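Long-range contacts in vascular endothelial growth factor homolog (Orf virus, PDB 2GNN), which acts as a secreted, disulfide-linked dimeric growth factor that binds vascular endothelial growth factor receptors and induces endothelial proliferation: residues E68-T73 / E94-D99; P46-M51 / M74-A79; E33-L38 / L90-H95. One frame throughout, in Å; residues are numbered along the deposited sequence.

Interaction 1. Residues E68-T73 / E94-D99; sequences EEVNVT and EHKKCD. Unlike the reference sequence in segment 68-73: Thr73 (reference Ser). With NAG (2-acetamido-2-deoxy-beta-D-glucopyranose), chain M.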
ATOM      1  N   GLU B  68       2.417  17.295  -5.752  1.00 61.50           N
ATOM      2  CA  GLU B  68       3.361  17.064  -6.842  1.00 63.06           C
ATOM      3  C   GLU B  68       3.212  15.634  -7.332  1.00 64.04           C
ATOM      4  O   GLU B  68       3.247  14.682  -6.542  1.00 66.22           O
ATOM      5  CB  GLU B  68       4.796  17.328  -6.384  1.00 62.94           C
ATOM      6  CG  GLU B  68       5.796  17.526  -7.513  1.00 67.20           C
ATOM      7  CD  GLU B  68       7.228  17.669  -7.015  1.00 68.46           C
ATOM      8  OE1 GLU B  68       7.505  18.565  -6.180  1.00 74.95           O
ATOM      9  OE2 GLU B  68       8.084  16.881  -7.477  1.00 78.00           O
ATOM     10  N   GLU B  69       3.031  15.490  -8.637  1.00 64.03           N
ATOM     11  CA  GLU B  69       2.798  14.200  -9.259  1.00 65.92           C
ATOM     12  C   GLU B  69       3.845  13.958 -10.335  1.00 65.01           C
ATOM     13  O   GLU B  69       4.591  14.859 -10.681  1.00 65.82           O
ATOM     14  CB  GLU B  69       1.394  14.150  -9.861  1.00 64.77           C
ATOM     15  CG  GLU B  69       0.282  14.536  -8.892  1.00 67.94           C
ATOM     16  CD  GLU B  69      -1.108  14.283  -9.453  1.00 72.67           C
ATOM     17  OE1 GLU B  69      -1.290  14.322 -10.696  1.00 80.72           O
ATOM     18  OE2 GLU B  69      -2.027  14.044  -8.640  1.00 83.73           O
ATOM     19  N   VAL B  70       3.913  12.736 -10.847  1.00 65.55           N
ATOM     20  CA  VAL B  70       4.788  12.428 -11.975  1.00 65.52           C
ATOM     21  C   VAL B  70       4.198  11.251 -12.745  1.00 66.14           C
ATOM     22  O   VAL B  70       3.525  10.394 -12.169  1.00 66.00           O
ATOM     23  CB  VAL B  70       6.263  12.176 -11.523  1.00 66.14           C
ATOM     24  CG1 VAL B  70       6.422  10.808 -10.879  1.00 66.60           C
ATOM     25  CG2 VAL B  70       7.233  12.338 -12.684  1.00 68.09           C
ATOM     26  N   ASN B  71       4.406  11.235 -14.055  1.00 67.34           N
ATOM     27  CA  ASN B  71       3.953  10.117 -14.866  1.00 67.58           C
ATOM     28  C   ASN B  71       5.116   9.151 -15.044  1.00 67.00           C
ATOM     29  O   ASN B  71       6.243   9.571 -15.350  1.00 63.65           O
ATOM     30  CB  ASN B  71       3.416  10.578 -16.226  1.00 68.92           C
ATOM     31  CG  ASN B  71       2.535  11.816 -16.126  1.00 79.08           C
ATOM     32  OD1 ASN B  71       1.432  11.757 -15.566  1.00 77.34           O
ATOM     33  ND2 ASN B  71       3.036  12.955 -16.676  1.00 87.03           N
ATOM     34  N   VAL B  72       4.846   7.865 -14.812  1.00 65.52           N
ATOM     35  CA  VAL B  72       5.849   6.820 -14.996  1.00 64.18           C
ATOM     36  C   VAL B  72       5.303   5.739 -15.906  1.00 62.51           C
ATOM     37  O   VAL B  72       4.138   5.356 -15.793  1.00 63.09           O
ATOM     38  CB  VAL B  72       6.322   6.196 -13.656  1.00 63.63           C
ATOM     39  CG1 VAL B  72       6.961   7.244 -12.763  1.00 64.20           C
ATOM     40  CG2 VAL B  72       5.185   5.550 -12.945  1.00 65.23           C
ATOM     41  N   THR B  73       6.154   5.268 -16.813  1.00 62.92           N
ATOM     42  CA  THR B  73       5.801   4.221 -17.775  1.00 63.07           C
ATOM     43  C   THR B  73       6.227   2.857 -17.224  1.00 63.72           C
ATOM     44  O   THR B  73       7.375   2.683 -16.823  1.00 61.96           O
ATOM     45  CB  THR B  73       6.490   4.480 -19.147  1.00 62.48           C
ATOM     46  OG1 THR B  73       6.176   5.800 -19.606  1.00 64.77           O
ATOM     47  CG2 THR B  73       6.051   3.481 -20.197  1.00 63.68           C
ATOM     48  N   GLU B  94       2.208   8.788 -10.247  1.00 63.15           N
ATOM     49  CA  GLU B  94       2.793   8.600  -8.909  1.00 64.99           C
ATOM     50  C   GLU B  94       2.799   9.939  -8.190  1.00 63.92           C
ATOM     51  O   GLU B  94       2.982  10.973  -8.821  1.00 64.92           O
ATOM     52  CB  GLU B  94       4.250   8.138  -8.992  1.00 65.52           C
ATOM     53  CG  GLU B  94       4.532   7.007  -9.946  1.00 74.79           C
ATOM     54  CD  GLU B  94       4.595   5.653  -9.275  1.00 72.92           C
ATOM     55  OE1 GLU B  94       4.810   5.570  -8.052  1.00 72.26           O
ATOM     56  OE2 GLU B  94       4.446   4.653  -9.989  1.00 82.96           O
ATOM     57  N   HIS B  95       2.644   9.925  -6.874  1.00 61.63           N
ATOM     58  CA  HIS B  95       2.747  11.142  -6.098  1.00 59.25           C
ATOM     59  C   HIS B  95       4.167  11.315  -5.571  1.00 62.22           C
ATOM     60  O   HIS B  95       4.748  10.378  -5.011  1.00 63.12           O
ATOM     61  CB  HIS B  95       1.739  11.135  -4.953  1.00 57.17           C
ATOM     62  CG  HIS B  95       0.319  11.018  -5.407  1.00 54.95           C
ATOM     63  ND1 HIS B  95      -0.694  10.572  -4.583  1.00 52.15           N
ATOM     64  CD2 HIS B  95      -0.256  11.270  -6.605  1.00 52.33           C
ATOM     65  CE1 HIS B  95      -1.831  10.561  -5.252  1.00 51.18           C
ATOM     66  NE2 HIS B  95      -1.595  10.990  -6.480  1.00 54.02           N
ATOM     67  N   LYS B  96       4.720  12.515  -5.760  1.00 63.75           N
ATOM     68  CA  LYS B  96       6.078  12.841  -5.311  1.00 63.73           C
ATOM     69  C   LYS B  96       6.126  13.742  -4.079  1.00 62.16           C
ATOM     70  O   LYS B  96       7.147  13.805  -3.392  1.00 63.57           O
ATOM     71  CB  LYS B  96       6.886  13.482  -6.441  1.00 66.03           C
ATOM     72  CG  LYS B  96       7.701  12.497  -7.263  1.00 74.21           C
ATOM     73  CD  LYS B  96       8.842  13.224  -7.971  1.00 89.66           C
ATOM     74  CE  LYS B  96       9.694  12.267  -8.797  1.00 95.69           C
ATOM     75  NZ  LYS B  96      10.728  13.004  -9.583  1.00 96.06           N
ATOM     76  N   LYS B  97       5.038  14.455  -3.818  1.00 59.08           N
ATOM     77  CA  LYS B  97       4.929  15.296  -2.625  1.00 58.01           C
ATOM     78  C   LYS B  97       3.481  15.369  -2.191  1.00 56.10           C
ATOM     79  O   LYS B  97       2.574  15.254  -3.019  1.00 54.32           O
ATOM     80  CB  LYS B  97       5.468  16.701  -2.879  1.00 57.56           C
ATOM     81  CG  LYS B  97       6.782  16.995  -2.182  1.00 63.76           C
ATOM     82  CD  LYS B  97       6.956  18.489  -1.957  1.00 66.85           C
ATOM     83  CE  LYS B  97       7.771  18.751  -0.694  1.00 75.03           C
ATOM     84  NZ  LYS B  97       8.226  20.169  -0.600  1.00 71.09           N
ATOM     85  N   CYS B  98       3.269  15.557  -0.892  1.00 53.98           N
ATOM     86  CA  CYS B  98       1.930  15.483  -0.313  1.00 52.43           C
ATOM     87  C   CYS B  98       1.800  16.500   0.785  1.00 49.87           C
ATOM     88  O   CYS B  98       2.803  16.938   1.335  1.00 50.88           O
ATOM     89  CB  CYS B  98       1.674  14.106   0.300  1.00 52.52           C
ATOM     90  SG  CYS B  98       2.076  12.704  -0.719  1.00 51.90           S
ATOM     91  N   ASP B  99       0.571  16.840   1.148  1.00 47.14           N
ATOM     92  CA  ASP B  99       0.370  17.831   2.202  1.00 48.48           C
ATOM     93  C   ASP B  99      -0.969  17.619   2.898  1.00 47.55           C
ATOM     94  O   ASP B  99      -1.907  17.068   2.318  1.00 47.27           O
ATOM     95  CB  ASP B  99       0.472  19.246   1.604  1.00 47.64           C
ATOM     96  CG  ASP B  99       0.912  20.297   2.613  1.00 54.84           C
ATOM     97  OD1 ASP B  99       1.394  19.948   3.713  1.00 62.18           O
ATOM     98  OD2 ASP B  99       0.779  21.499   2.287  1.00 62.02           O
TER
HETATM   99  C1  NAG M1001       2.123  14.066 -16.918  1.00106.04           C
HETATM  100  C2  NAG M1001       2.087  15.430 -16.200  1.00113.74           C
HETATM  101  C3  NAG M1001       0.731  16.103 -16.446  1.00117.06           C
HETATM  102  C4  NAG M1001       0.526  16.297 -17.951  1.00115.70           C
HETATM  103  C5  NAG M1001       0.727  14.959 -18.675  1.00111.87           C
HETATM  104  C6  NAG M1001       0.660  15.158 -20.186  1.00107.86           C
HETATM  105  C7  NAG M1001       3.364  16.055 -14.215  1.00107.30           C
HETATM  106  C8  NAG M1001       2.939  17.060 -13.181  1.00106.13           C
HETATM  107  N2  NAG M1001       2.387  15.339 -14.776  1.00110.74           N
HETATM  108  O3  NAG M1001       0.617  17.331 -15.751  1.00121.42           O
HETATM  109  O4  NAG M1001      -0.765  16.814 -18.212  1.00116.59           O
HETATM  110  O5  NAG M1001       1.962  14.341 -18.309  1.00108.79           O
HETATM  111  O6  NAG M1001      -0.435  14.447 -20.711  1.00100.91           O
HETATM  112  O7  NAG M1001       4.558  15.921 -14.505  1.00103.01           O
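Glu94 lays its side chain against Val70 and Val72 where the two long strands of the cystine-knot hairpin run antiparallel. Its CB meets Val70 CG1 at 3.9 Å. Glu94 CG packs against both methyls of Val72, 3.4 Å from Val72 CG2 and a little farther from CG1. A bend at chi2 of -98° turns CD out of an extended course, and the side chains of Val72 and Glu94 cross at about a right angle. At the tip OE2 ends 3.2 Å from Val72 CG2, while OE1 accepts a hydrogen bond from the backbone N of Met51 in strand 47-54. Valine suits this face because its short branched carbons pave the stem of the glutamate.

The backbones pair firmly here: Glu94 N reaches Val70 O at 2.8 Å in a nearly straight bond (176° at the hydrogen), and Val70 N returns to Glu94 O. Farther along, a beta bulge sets Lys96 and Lys97 opposite Glu68. Glu68 O thus accepts Lys96 N at 2.7 Å and Lys97 N at 3.3 Å, both from the same face of the carbonyl.

Glu69 and His95 lie side by side with carboxylate and ring planes 13° apart. Glu69 OE2 stays 3.8 Å from His95 NE2, without a hydrogen bond; NE2 bonds to a glycerol, probably from the crystallisation liquor, and ND1 to Cys53 N. Next to Val70, Asn71 points away from strand 94-99 and carries the N-acetylglucosamine, linked from ND2 to C1.

Long charged chains suit the exposed end of the contact, where Glu68, Lys96 and Lys97 lie. Glu68 OE2 packs against Lys96 CB, with NZ of Lys96 5.1 Å from OE2; the opposite charges probably attract, but form no salt bridge. The carboxylate of Glu94, by contrast, is buried among aliphatic carbons with OE1 gripped by a backbone N-H, an environment that would probably raise its proton affinity, partly offset by that bond.

Interaction 2. Residues P46-M51 / M74-A79; sequences PCVTLM and MELLGA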
ATOM      1  N   PRO B  46      -1.802  -8.472 -12.611  1.00 57.05           N
ATOM      2  CA  PRO B  46      -3.024  -7.690 -12.599  1.00 56.46           C
ATOM      3  C   PRO B  46      -2.976  -6.498 -11.644  1.00 61.42           C
ATOM      4  O   PRO B  46      -3.909  -5.695 -11.635  1.00 62.30           O
ATOM      5  CB  PRO B  46      -4.074  -8.700 -12.137  1.00 59.85           C
ATOM      6  CG  PRO B  46      -3.322  -9.667 -11.302  1.00 51.57           C
ATOM      7  CD  PRO B  46      -1.965  -9.762 -11.926  1.00 55.34           C
ATOM      8  N   CYS B  47      -1.897  -6.383 -10.864  1.00 60.81           N
ATOM      9  CA  CYS B  47      -1.748  -5.327  -9.871  1.00 58.84           C
ATOM     10  C   CYS B  47      -0.358  -4.721  -9.947  1.00 61.85           C
ATOM     11  O   CYS B  47       0.605  -5.408 -10.298  1.00 63.05           O
ATOM     12  CB  CYS B  47      -2.020  -5.869  -8.464  1.00 59.85           C
ATOM     13  SG  CYS B  47      -0.690  -6.893  -7.661  1.00 62.71           S
ATOM     14  N   VAL B  48      -0.259  -3.430  -9.624  1.00 60.51           N
ATOM     15  CA  VAL B  48       1.033  -2.740  -9.545  1.00 59.05           C
ATOM     16  C   VAL B  48       1.160  -1.966  -8.247  1.00 59.76           C
ATOM     17  O   VAL B  48       0.158  -1.584  -7.631  1.00 60.70           O
ATOM     18  CB  VAL B  48       1.257  -1.753 -10.713  1.00 60.25           C
ATOM     19  CG1 VAL B  48       1.577  -2.509 -12.005  1.00 61.23           C
ATOM     20  CG2 VAL B  48       0.044  -0.777 -10.872  1.00 52.01           C
ATOM     21  N   THR B  49       2.402  -1.746  -7.836  1.00 59.23           N
ATOM     22  CA  THR B  49       2.698  -0.868  -6.717  1.00 58.28           C
ATOM     23  C   THR B  49       2.979   0.564  -7.219  1.00 58.97           C
ATOM     24  O   THR B  49       3.906   0.792  -8.016  1.00 57.92           O
ATOM     25  CB  THR B  49       3.895  -1.396  -5.911  1.00 56.27           C
ATOM     26  OG1 THR B  49       3.656  -2.754  -5.572  1.00 59.38           O
ATOM     27  CG2 THR B  49       4.081  -0.619  -4.635  1.00 52.46           C
ATOM     28  N   LEU B  50       2.176   1.511  -6.736  1.00 58.66           N
ATOM     29  CA  LEU B  50       2.328   2.922  -7.084  1.00 59.52           C
ATOM     30  C   LEU B  50       2.576   3.756  -5.844  1.00 60.81           C
ATOM     31  O   LEU B  50       2.018   3.471  -4.775  1.00 63.33           O
ATOM     32  CB  LEU B  50       1.064   3.426  -7.780  1.00 60.79           C
ATOM     33  CG  LEU B  50       0.676   2.778  -9.105  1.00 56.61           C
ATOM     34  CD1 LEU B  50      -0.621   3.360  -9.604  1.00 58.15           C
ATOM     35  CD2 LEU B  50       1.780   3.008 -10.108  1.00 61.75           C
ATOM     36  N   MET B  51       3.420   4.778  -5.978  1.00 59.93           N
ATOM     37  CA  MET B  51       3.618   5.739  -4.901  1.00 57.57           C
ATOM     38  C   MET B  51       2.419   6.676  -4.866  1.00 59.35           C
ATOM     39  O   MET B  51       2.106   7.340  -5.850  1.00 60.47           O
ATOM     40  CB  MET B  51       4.912   6.514  -5.091  1.00 55.78           C
ATOM     41  CG  MET B  51       6.158   5.658  -5.017  1.00 58.52           C
ATOM     42  SD  MET B  51       6.259   4.705  -3.487  1.00 58.37           S
ATOM     43  CE  MET B  51       6.762   5.949  -2.297  1.00 47.40           C
ATOM     44  N   MET B  74       5.304   1.898 -17.203  1.00 64.84           N
ATOM     45  CA  MET B  74       5.626   0.523 -16.824  1.00 66.26           C
ATOM     46  C   MET B  74       5.313  -0.467 -17.933  1.00 64.44           C
ATOM     47  O   MET B  74       4.248  -0.397 -18.550  1.00 67.00           O
ATOM     48  CB  MET B  74       4.859   0.126 -15.567  1.00 66.93           C
ATOM     49  CG  MET B  74       5.233   0.928 -14.337  1.00 67.31           C
ATOM     50  SD  MET B  74       4.269   0.401 -12.922  1.00 74.47           S
ATOM     51  CE  MET B  74       4.619   1.759 -11.822  1.00 66.85           C
ATOM     52  N   GLU B  75       6.225  -1.402 -18.183  1.00 63.79           N
ATOM     53  CA  GLU B  75       5.922  -2.494 -19.103  1.00 65.63           C
ATOM     54  C   GLU B  75       5.194  -3.658 -18.417  1.00 64.84           C
ATOM     55  O   GLU B  75       5.693  -4.227 -17.452  1.00 68.11           O
ATOM     56  CB  GLU B  75       7.163  -2.968 -19.858  1.00 65.66           C
ATOM     57  CG  GLU B  75       6.775  -3.694 -21.139  1.00 75.97           C
ATOM     58  CD  GLU B  75       7.894  -3.823 -22.148  1.00 86.05           C
ATOM     59  OE1 GLU B  75       9.033  -4.176 -21.752  1.00 90.85           O
ATOM     60  OE2 GLU B  75       7.612  -3.592 -23.349  1.00 87.75           O
ATOM     61  N   LEU B  76       4.002  -3.969 -18.919  1.00 63.40           N
ATOM     62  CA  LEU B  76       3.118  -5.010 -18.399  1.00 65.06           C
ATOM     63  C   LEU B  76       2.861  -5.981 -19.526  1.00 64.97           C
ATOM     64  O   LEU B  76       3.084  -5.652 -20.676  1.00 64.38           O
ATOM     65  CB  LEU B  76       1.748  -4.428 -18.064  1.00 66.37           C
ATOM     66  CG  LEU B  76       1.492  -3.535 -16.870  1.00 71.13           C
ATOM     67  CD1 LEU B  76       0.135  -3.004 -17.078  1.00 84.06           C
ATOM     68  CD2 LEU B  76       1.508  -4.332 -15.602  1.00 80.54           C
ATOM     69  N   LEU B  77       2.341  -7.160 -19.201  1.00 65.24           N
ATOM     70  CA  LEU B  77       1.832  -8.059 -20.223  1.00 62.89           C
ATOM     71  C   LEU B  77       0.349  -7.824 -20.325  1.00 61.89           C
ATOM     72  O   LEU B  77      -0.375  -7.960 -19.336  1.00 62.55           O
ATOM     73  CB  LEU B  77       2.134  -9.536 -19.895  1.00 62.59           C
ATOM     74  CG  LEU B  77       1.520 -10.567 -20.854  1.00 55.86           C
ATOM     75  CD1 LEU B  77       2.269 -10.603 -22.190  1.00 56.20           C
ATOM     76  CD2 LEU B  77       1.525 -11.930 -20.203  1.00 56.69           C
ATOM     77  N   GLY B  78      -0.101  -7.446 -21.520  1.00 62.86           N
ATOM     78  CA  GLY B  78      -1.507  -7.171 -21.748  1.00 62.09           C
ATOM     79  C   GLY B  78      -1.902  -7.679 -23.111  1.00 65.06           C
ATOM     80  O   GLY B  78      -1.497  -8.767 -23.507  1.00 66.16           O
ATOM     81  N   ALA B  79      -2.688  -6.881 -23.833  1.00 65.23           N
ATOM     82  CA  ALA B  79      -3.215  -7.277 -25.123  1.00 61.14           C
ATOM     83  C   ALA B  79      -2.522  -6.525 -26.242  1.00 64.21           C
ATOM     84  O   ALA B  79      -2.151  -5.360 -26.098  1.00 69.31           O
ATOM     85  CB  ALA B  79      -4.700  -7.046 -25.166  1.00 57.45           C
TER
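Met74 reaches from the hairpin 62-79/85-102 to Val48 and Leu50 of strand 47-54, joining the two antiparallel strand pairs of the cystine-knot fold. The strand axes stand 10.2 Å apart and run nearly antiparallel, at 166°, so the gap is bridged mainly by side chains and no hydrogen bond crosses it. Beyond CG the chain of Met74 is extended, with chi2 at 179° carrying SD straight outward from the strand. There SD lies 4.1 Å from Val48 CG1, and CE goes on to Leu50. An unbranched, flexible thioether fits this place because it spans the distance and still ends in a methyl.

Val48 uses the same CG1 a second time, against Leu76 CD2 at 4.0 Å, the two side chains crossing at about a right angle.

Around this first shell lies a second. Val31 of helix 31-34 packs on both Val48 and Leu76, Phe43 and Pro45 cover Leu76 from the loop, and Phe92 lies against Leu50 and Met74. The dimer partner fixes the strand from its other side: Cys47 SG is disulfide-bonded to Cys56 of the second subunit, and Thr49 OG1 bonds to Gly19 O and Arg25 NH1 of that chain. Back in the apolar shell, the shortest contact is between two methyl carbons, Leu50 CD2 and Met74 CE, at 3.5 Å.

Interaction 3. Residues E33-L38 / L90-H95; sequences ETHPEL and LSFVEH
His35 turns the edge of its imidazole toward the face of Phe92 in a T-shaped (edge-to-face) pair. The planes stand 70° apart with centroids separated by 5.2 Å, and CE1 lies above the phenyl face, offset toward the rim. The same edge faces the strand backbone: CE1 comes within 2.9 Å of Ser91 O, near the ring plane, whereas NE2 has too poor an angle to hydrogen-bond with that oxygen.

What fixes the ring's rotation is its neighbour. ND1 donates in plane to Thr34 OG1 at 2.8 Å, and OG1 in turn bonds to Val31 O. Threonine serves well here, since its hydroxyl can both accept and donate while also lying 3.4 Å from Phe92 CE2.

Leu90 places CD1 over one face of the His35 ring. It also meets Leu38 tip to tip, Leu38 CD1 lying 3.9 Å from Leu90 CD2, and Phe43 covers both leucines. The type I turn from His35 to Leu38 brings the side chains of His35 and Leu38 to bear on strand 90-95. Such packing ties the loop between strands 23-30 and 47-54 onto the long hairpin of a PDGF/VEGF cystine-knot protomer.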
ATOM      1  N   GLU B  33      -8.103  -0.616 -12.955  1.00 64.67           N
ATOM      2  CA  GLU B  33      -8.667   0.594 -12.350  1.00 65.97           C
ATOM      3  C   GLU B  33      -7.904   1.872 -12.710  1.00 63.79           C
ATOM      4  O   GLU B  33      -8.470   2.963 -12.683  1.00 63.97           O
ATOM      5  CB  GLU B  33      -8.699   0.464 -10.833  1.00 63.38           C
ATOM      6  CG  GLU B  33      -9.889  -0.325 -10.304  1.00 71.28           C
ATOM      7  CD  GLU B  33      -9.886  -0.458  -8.776  1.00 73.82           C
ATOM      8  OE1 GLU B  33      -9.210   0.358  -8.074  1.00 77.16           O
ATOM      9  OE2 GLU B  33     -10.572  -1.385  -8.288  1.00 79.67           O
ATOM     10  N   THR B  34      -6.620   1.730 -13.011  1.00 60.29           N
ATOM     11  CA  THR B  34      -5.800   2.841 -13.413  1.00 61.56           C
ATOM     12  C   THR B  34      -6.055   3.141 -14.888  1.00 63.50           C
ATOM     13  O   THR B  34      -5.802   4.247 -15.359  1.00 62.16           O
ATOM     14  CB  THR B  34      -4.311   2.526 -13.264  1.00 61.92           C
ATOM     15  OG1 THR B  34      -3.963   1.512 -14.206  1.00 63.24           O
ATOM     16  CG2 THR B  34      -3.963   2.053 -11.835  1.00 60.64           C
ATOM     17  N   HIS B  35      -6.559   2.147 -15.615  1.00 63.67           N
ATOM     18  CA  HIS B  35      -6.825   2.294 -17.043  1.00 58.49           C
ATOM     19  C   HIS B  35      -8.193   1.769 -17.452  1.00 57.12           C
ATOM     20  O   HIS B  35      -8.270   0.818 -18.215  1.00 61.44           O
ATOM     21  CB  HIS B  35      -5.735   1.581 -17.834  1.00 58.37           C
ATOM     22  CG  HIS B  35      -4.448   2.337 -17.905  1.00 59.25           C
ATOM     23  ND1 HIS B  35      -3.542   2.354 -16.870  1.00 58.66           N
ATOM     24  CD2 HIS B  35      -3.908   3.094 -18.892  1.00 53.59           C
ATOM     25  CE1 HIS B  35      -2.496   3.086 -17.214  1.00 57.18           C
ATOM     26  NE2 HIS B  35      -2.690   3.540 -18.440  1.00 56.03           N
ATOM     27  N   PRO B  36      -9.283   2.380 -16.948  1.00 56.42           N
ATOM     28  CA  PRO B  36     -10.640   1.882 -17.192  1.00 56.03           C
ATOM     29  C   PRO B  36     -11.050   1.797 -18.654  1.00 59.71           C
ATOM     30  O   PRO B  36     -12.025   1.120 -18.993  1.00 60.48           O
ATOM     31  CB  PRO B  36     -11.529   2.907 -16.483  1.00 56.74           C
ATOM     32  CG  PRO B  36     -10.650   4.042 -16.116  1.00 52.98           C
ATOM     33  CD  PRO B  36      -9.276   3.546 -16.049  1.00 54.98           C
ATOM     34  N   GLU B  37     -10.325   2.502 -19.510  1.00 62.93           N
ATOM     35  CA  GLU B  37     -10.684   2.611 -20.920  1.00 63.01           C
ATOM     36  C   GLU B  37     -10.151   1.394 -21.690  1.00 61.84           C
ATOM     37  O   GLU B  37     -10.571   1.113 -22.813  1.00 59.31           O
ATOM     38  CB  GLU B  37     -10.172   3.945 -21.498  1.00 65.32           C
ATOM     39  CG  GLU B  37      -8.637   4.018 -21.739  1.00 73.37           C
ATOM     40  CD  GLU B  37      -7.776   4.283 -20.479  1.00 81.53           C
ATOM     41  OE1 GLU B  37      -8.307   4.478 -19.354  1.00 76.37           O
ATOM     42  OE2 GLU B  37      -6.536   4.306 -20.631  1.00 82.17           O
ATOM     43  N   LEU B  38      -9.230   0.664 -21.065  1.00 59.37           N
ATOM     44  CA  LEU B  38      -8.733  -0.586 -21.633  1.00 57.92           C
ATOM     45  C   LEU B  38      -9.606  -1.750 -21.151  1.00 58.91           C
ATOM     46  O   LEU B  38      -9.247  -2.487 -20.219  1.00 61.79           O
ATOM     47  CB  LEU B  38      -7.265  -0.781 -21.264  1.00 57.21           C
ATOM     48  CG  LEU B  38      -6.270   0.184 -21.936  1.00 55.94           C
ATOM     49  CD1 LEU B  38      -4.885  -0.056 -21.368  1.00 47.85           C
ATOM     50  CD2 LEU B  38      -6.255  -0.004 -23.426  1.00 62.12           C
ATOM     51  N   LEU B  90       2.504   1.246 -20.413  1.00 62.27           N
ATOM     52  CA  LEU B  90       1.415   2.110 -19.969  1.00 60.78           C
ATOM     53  C   LEU B  90       1.913   3.148 -18.969  1.00 60.92           C
ATOM     54  O   LEU B  90       2.949   2.965 -18.349  1.00 62.77           O
ATOM     55  CB  LEU B  90       0.287   1.278 -19.379  1.00 62.50           C
ATOM     56  CG  LEU B  90      -0.413   0.306 -20.334  1.00 67.74           C
ATOM     57  CD1 LEU B  90      -1.385  -0.589 -19.579  1.00 64.24           C
ATOM     58  CD2 LEU B  90      -1.120   1.041 -21.490  1.00 71.15           C
ATOM     59  N   SER B  91       1.179   4.249 -18.831  1.00 60.13           N
ATOM     60  CA  SER B  91       1.595   5.381 -18.004  1.00 57.34           C
ATOM     61  C   SER B  91       0.775   5.396 -16.732  1.00 57.93           C
ATOM     62  O   SER B  91      -0.423   5.102 -16.760  1.00 57.58           O
ATOM     63  CB  SER B  91       1.392   6.686 -18.777  1.00 58.53           C
ATOM     64  OG  SER B  91       1.854   7.822 -18.058  1.00 55.14           O
ATOM     65  N   PHE B  92       1.426   5.715 -15.616  1.00 56.89           N
ATOM     66  CA  PHE B  92       0.772   5.735 -14.303  1.00 57.75           C
ATOM     67  C   PHE B  92       1.143   7.006 -13.559  1.00 59.00           C
ATOM     68  O   PHE B  92       2.246   7.529 -13.702  1.00 56.62           O
ATOM     69  CB  PHE B  92       1.187   4.513 -13.460  1.00 60.72           C
ATOM     70  CG  PHE B  92       0.873   3.195 -14.109  1.00 54.87           C
ATOM     71  CD1 PHE B  92       1.735   2.649 -15.062  1.00 58.37           C
ATOM     72  CD2 PHE B  92      -0.286   2.517 -13.795  1.00 53.69           C
ATOM     73  CE1 PHE B  92       1.430   1.449 -15.689  1.00 55.40           C
ATOM     74  CE2 PHE B  92      -0.595   1.312 -14.419  1.00 52.54           C
ATOM     75  CZ  PHE B  92       0.279   0.778 -15.361  1.00 51.05           C
ATOM     76  N   VAL B  93       0.211   7.504 -12.763  1.00 60.35           N
ATOM     77  CA  VAL B  93       0.464   8.685 -11.961  1.00 62.47           C
ATOM     78  C   VAL B  93       1.037   8.258 -10.605  1.00 63.83           C
ATOM     79  O   VAL B  93       0.430   7.443  -9.917  1.00 62.55           O
ATOM     80  CB  VAL B  93      -0.832   9.521 -11.788  1.00 63.11           C
ATOM     81  CG1 VAL B  93      -0.573  10.755 -10.942  1.00 62.04           C
ATOM     82  CG2 VAL B  93      -1.388   9.929 -13.160  1.00 64.47           C
ATOM     83  N   GLU B  94       2.208   8.788 -10.247  1.00 63.15           N
ATOM     84  CA  GLU B  94       2.793   8.600  -8.909  1.00 64.99           C
ATOM     85  C   GLU B  94       2.799   9.939  -8.190  1.00 63.92           C
ATOM     86  O   GLU B  94       2.982  10.973  -8.821  1.00 64.92           O
ATOM     87  CB  GLU B  94       4.250   8.138  -8.992  1.00 65.52           C
ATOM     88  CG  GLU B  94       4.532   7.007  -9.946  1.00 74.79           C
ATOM     89  CD  GLU B  94       4.595   5.653  -9.275  1.00 72.92           C
ATOM     90  OE1 GLU B  94       4.810   5.570  -8.052  1.00 72.26           O
ATOM     91  OE2 GLU B  94       4.446   4.653  -9.989  1.00 82.96           O
ATOM     92  N   HIS B  95       2.644   9.925  -6.874  1.00 61.63           N
ATOM     93  CA  HIS B  95       2.747  11.142  -6.098  1.00 59.25           C
ATOM     94  C   HIS B  95       4.167  11.315  -5.571  1.00 62.22           C
ATOM     95  O   HIS B  95       4.748  10.378  -5.011  1.00 63.12           O
ATOM     96  CB  HIS B  95       1.739  11.135  -4.953  1.00 57.17           C
ATOM     97  CG  HIS B  95       0.319  11.018  -5.407  1.00 54.95           C
ATOM     98  ND1 HIS B  95      -0.694  10.572  -4.583  1.00 52.15           N
ATOM     99  CD2 HIS B  95      -0.256  11.270  -6.605  1.00 52.33           C
ATOM    100  CE1 HIS B  95      -1.831  10.561  -5.252  1.00 51.18           C
ATOM    101  NE2 HIS B  95      -1.595  10.990  -6.480  1.00 54.02           N
TER

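Strand 85-102 carries interactions 1 and 3, which share Glu94 and His95 and have centres about 13 Å apart; Val72 O accepts Phe92 N at 2.7 Å between them. Interaction 2 lies about 9 Å from interaction 3 and about 17 Å from interaction 1, centre to centre. Its Met51 meets the shared strand twice, through N to Glu94 OE1 at 2.6 Å and through O to His95 N at 2.8 Å, while Met74 N pairs with Leu90 O. Interactions 1 and 2 both touch the second subunit, whereas interaction 3 does not. The benzamidine site, formed by Ser40 and Ser80 to Gly83, uses none of the residues of the three contacts.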